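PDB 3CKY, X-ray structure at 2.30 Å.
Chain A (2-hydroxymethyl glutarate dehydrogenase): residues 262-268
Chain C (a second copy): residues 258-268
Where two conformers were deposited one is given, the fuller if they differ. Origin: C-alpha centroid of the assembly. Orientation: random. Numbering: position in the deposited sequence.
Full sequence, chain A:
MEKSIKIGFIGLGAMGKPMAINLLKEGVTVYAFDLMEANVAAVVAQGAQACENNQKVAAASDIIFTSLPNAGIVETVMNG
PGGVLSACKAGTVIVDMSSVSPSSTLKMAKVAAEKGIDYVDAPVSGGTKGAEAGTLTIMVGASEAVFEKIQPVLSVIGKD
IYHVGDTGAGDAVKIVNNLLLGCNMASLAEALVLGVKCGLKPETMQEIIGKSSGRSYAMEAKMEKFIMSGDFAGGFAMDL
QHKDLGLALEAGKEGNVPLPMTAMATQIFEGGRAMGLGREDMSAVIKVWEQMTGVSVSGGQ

Chain A, residues 262-268: TAMATQI
Chain C (258-268) PLPMTAMATQI

At the centre of the contact, A263(A) faces its own counterpart, A263(C). Their CA atoms lie 5.8 Å apart, both CA-to-CB bonds point toward the other stretch, and A263(A) CB lies 4.4 Å from A263(C) CB. Such short side chains let the backbones come close: the helix axes, 262-268 in chain A and 260-268 in chain C, approach to 9.0 Å and run nearly antiparallel, their N-to-C directions 160° apart.

M264(A) adds the apolar flank. Its CA-to-CB bond points sideways, but chi angles of -76°, -32° and -61° bring its end nearer, so that M264(A) CE rests 3.3 Å from P260(C) CB and M264(A) SD 4.4 Å from A263(C) CB. M264(C) takes a different shape, with chi1 -167°, chi2 35° and chi3 70°, and places M264(C) CE 3.8 Å from M264(A) CG. Each methionine was deposited in two conformers, one of which is described here.

One turn beyond the alanines, the glutamines pack their aliphatic portions against the opposing methyl groups: Q267(A) CG lies 3.5 Å from A263(C) CB, and Q267(C) CG 3.5 Å from A263(A) CB. Both glutamines have chi1 and chi2 in m.

The polar edge lies where Q267(A) meets the start of the chain C helix, its CA 5.3 Å from P258(C) CA. P258(C) is extended (phi/psi -60/142), and L259(C), at -140/64, occupies the N-cap position. As modelled, Q267(A) NE2 is 2.9 Å from L259(C) N, but the amide is probably turned over, leaving the bonding there open.

Within each helix, i to i+4 backbone hydrogen bonds maintain the frame, beginning in chain C with A263(C) N to L259(C) O at 2.8 Å. T266(A) OG1 also donates to T262(A) O at 2.7 Å, and T266(C) OG1 to T262(C) O at 2.7 Å.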

# COMPACT_ATOMS: atom_id res chain seq x y z
N THR A 262 -7.60 3.11 0.33
CA THR A 262 -8.00 3.54 -1.00
C THR A 262 -6.92 3.21 -2.01
O THR A 262 -7.22 2.69 -3.09
CB THR A 262 -8.27 5.06 -1.03
OG1 THR A 262 -9.28 5.36 -0.05
CG2 THR A 262 -8.70 5.52 -2.41
N ALA A 263 -5.67 3.53 -1.65
CA ALA A 263 -4.51 3.30 -2.49
C ALA A 263 -4.41 1.82 -2.85
O ALA A 263 -4.18 1.46 -4.04
CB ALA A 263 -3.23 3.77 -1.80
N MET A 264 -4.58 0.96 -1.84
CA MET A 264 -4.45 -0.47 -2.10
C MET A 264 -5.62 -0.96 -2.94
O MET A 264 -5.41 -1.73 -3.88
CB MET A 264 -4.24 -1.29 -0.81
CG MET A 264 -2.81 -1.22 -0.20
SD MET A 264 -1.41 -1.02 -1.36
CE MET A 264 -1.59 -2.52 -2.33
N ALA A 265 -6.84 -0.50 -2.64
CA ALA A 265 -8.01 -0.84 -3.48
C ALA A 265 -7.76 -0.46 -4.93
O ALA A 265 -8.08 -1.21 -5.84
CB ALA A 265 -9.29 -0.15 -2.95
N THR A 266 -7.16 0.71 -5.15
CA THR A 266 -6.90 1.20 -6.50
C THR A 266 -6.02 0.22 -7.28
O THR A 266 -6.29 -0.09 -8.45
CB THR A 266 -6.27 2.62 -6.45
OG1 THR A 266 -7.13 3.48 -5.68
CG2 THR A 266 -6.04 3.19 -7.86
N GLN A 267 -4.98 -0.28 -6.62
CA GLN A 267 -4.03 -1.19 -7.27
C GLN A 267 -4.62 -2.58 -7.52
O GLN A 267 -4.30 -3.23 -8.51
CB GLN A 267 -2.72 -1.27 -6.46
CG GLN A 267 -1.95 0.03 -6.39
CD GLN A 267 -1.76 0.73 -7.74
OE1 GLN A 267 -1.83 1.96 -7.82
NE2 GLN A 267 -1.51 -0.03 -8.79
N ILE A 268 -5.50 -3.03 -6.63
CA ILE A 268 -6.22 -4.27 -6.83
C ILE A 268 -7.15 -4.18 -8.04
O ILE A 268 -7.18 -5.07 -8.89
CB ILE A 268 -7.00 -4.68 -5.54
CG1 ILE A 268 -6.01 -4.93 -4.38
CG2 ILE A 268 -7.85 -5.97 -5.78
CD1 ILE A 268 -6.67 -5.04 -3.03
N PRO C 258 -0.12 -3.00 -12.04
CA PRO C 258 -0.25 -2.77 -10.60
C PRO C 258 1.08 -2.45 -9.88
O PRO C 258 2.13 -3.01 -10.20
CB PRO C 258 -0.84 -4.11 -10.09
CG PRO C 258 -1.43 -4.77 -11.28
CD PRO C 258 -0.56 -4.34 -12.42
N LEU C 259 1.00 -1.54 -8.92
CA LEU C 259 2.15 -1.00 -8.22
C LEU C 259 1.78 -0.86 -6.75
O LEU C 259 1.74 0.25 -6.20
CB LEU C 259 2.55 0.36 -8.81
CG LEU C 259 3.05 0.44 -10.26
CD1 LEU C 259 3.21 1.93 -10.70
CD2 LEU C 259 4.37 -0.32 -10.44
N PRO C 260 1.50 -2.00 -6.08
CA PRO C 260 1.13 -1.97 -4.68
C PRO C 260 2.18 -1.41 -3.70
O PRO C 260 1.85 -0.65 -2.79
CB PRO C 260 0.85 -3.44 -4.37
CG PRO C 260 1.56 -4.23 -5.43
CD PRO C 260 1.52 -3.37 -6.63
N MET C 261 3.44 -1.77 -3.88
CA MET C 261 4.50 -1.22 -3.02
C MET C 261 4.63 0.28 -3.20
O MET C 261 4.76 1.03 -2.22
CB MET C 261 5.83 -1.91 -3.28
CG MET C 261 5.82 -3.42 -2.96
SD MET C 261 5.52 -3.84 -1.21
CE MET C 261 7.09 -3.31 -0.51
N THR C 262 4.63 0.72 -4.46
CA THR C 262 4.73 2.13 -4.81
C THR C 262 3.56 2.89 -4.21
O THR C 262 3.73 3.96 -3.63
CB THR C 262 4.73 2.32 -6.33
OG1 THR C 262 5.78 1.53 -6.90
CG2 THR C 262 4.91 3.77 -6.73
N ALA C 263 2.37 2.32 -4.37
CA ALA C 263 1.13 2.90 -3.87
C ALA C 263 1.16 3.12 -2.37
O ALA C 263 0.72 4.16 -1.87
CB ALA C 263 -0.06 2.01 -4.24
N MET C 264 1.67 2.11 -1.65
CA MET C 264 1.79 2.22 -0.19
C MET C 264 2.86 3.24 0.21
O MET C 264 2.63 4.05 1.08
CB MET C 264 2.05 0.85 0.44
CG MET C 264 1.88 0.79 1.97
SD MET C 264 0.59 1.83 2.69
CE MET C 264 -0.92 1.02 2.15
N ALA C 265 4.02 3.21 -0.45
CA ALA C 265 5.08 4.22 -0.21
C ALA C 265 4.53 5.63 -0.40
O ALA C 265 4.76 6.53 0.42
CB ALA C 265 6.29 3.97 -1.11
N THR C 266 3.76 5.83 -1.46
CA THR C 266 3.17 7.14 -1.73
C THR C 266 2.33 7.66 -0.55
O THR C 266 2.43 8.82 -0.16
CB THR C 266 2.33 7.09 -3.02
OG1 THR C 266 3.15 6.59 -4.09
CG2 THR C 266 1.80 8.49 -3.42
N GLN C 267 1.52 6.79 0.03
CA GLN C 267 0.65 7.19 1.13
C GLN C 267 1.42 7.43 2.44
O GLN C 267 1.05 8.31 3.23
CB GLN C 267 -0.47 6.18 1.33
CG GLN C 267 -1.43 6.07 0.16
CD GLN C 267 -1.96 7.43 -0.33
OE1 GLN C 267 -2.07 7.67 -1.54
NE2 GLN C 267 -2.30 8.30 0.59
N ILE C 268 2.50 6.67 2.64
CA ILE C 268 3.38 6.90 3.79
C ILE C 268 4.06 8.27 3.67
O ILE C 268 4.04 9.05 4.62
CB ILE C 268 4.41 5.76 3.94
CG1 ILE C 268 3.69 4.43 4.22
CG2 ILE C 268 5.44 6.08 5.07
CD1 ILE C 268 4.56 3.20 4.10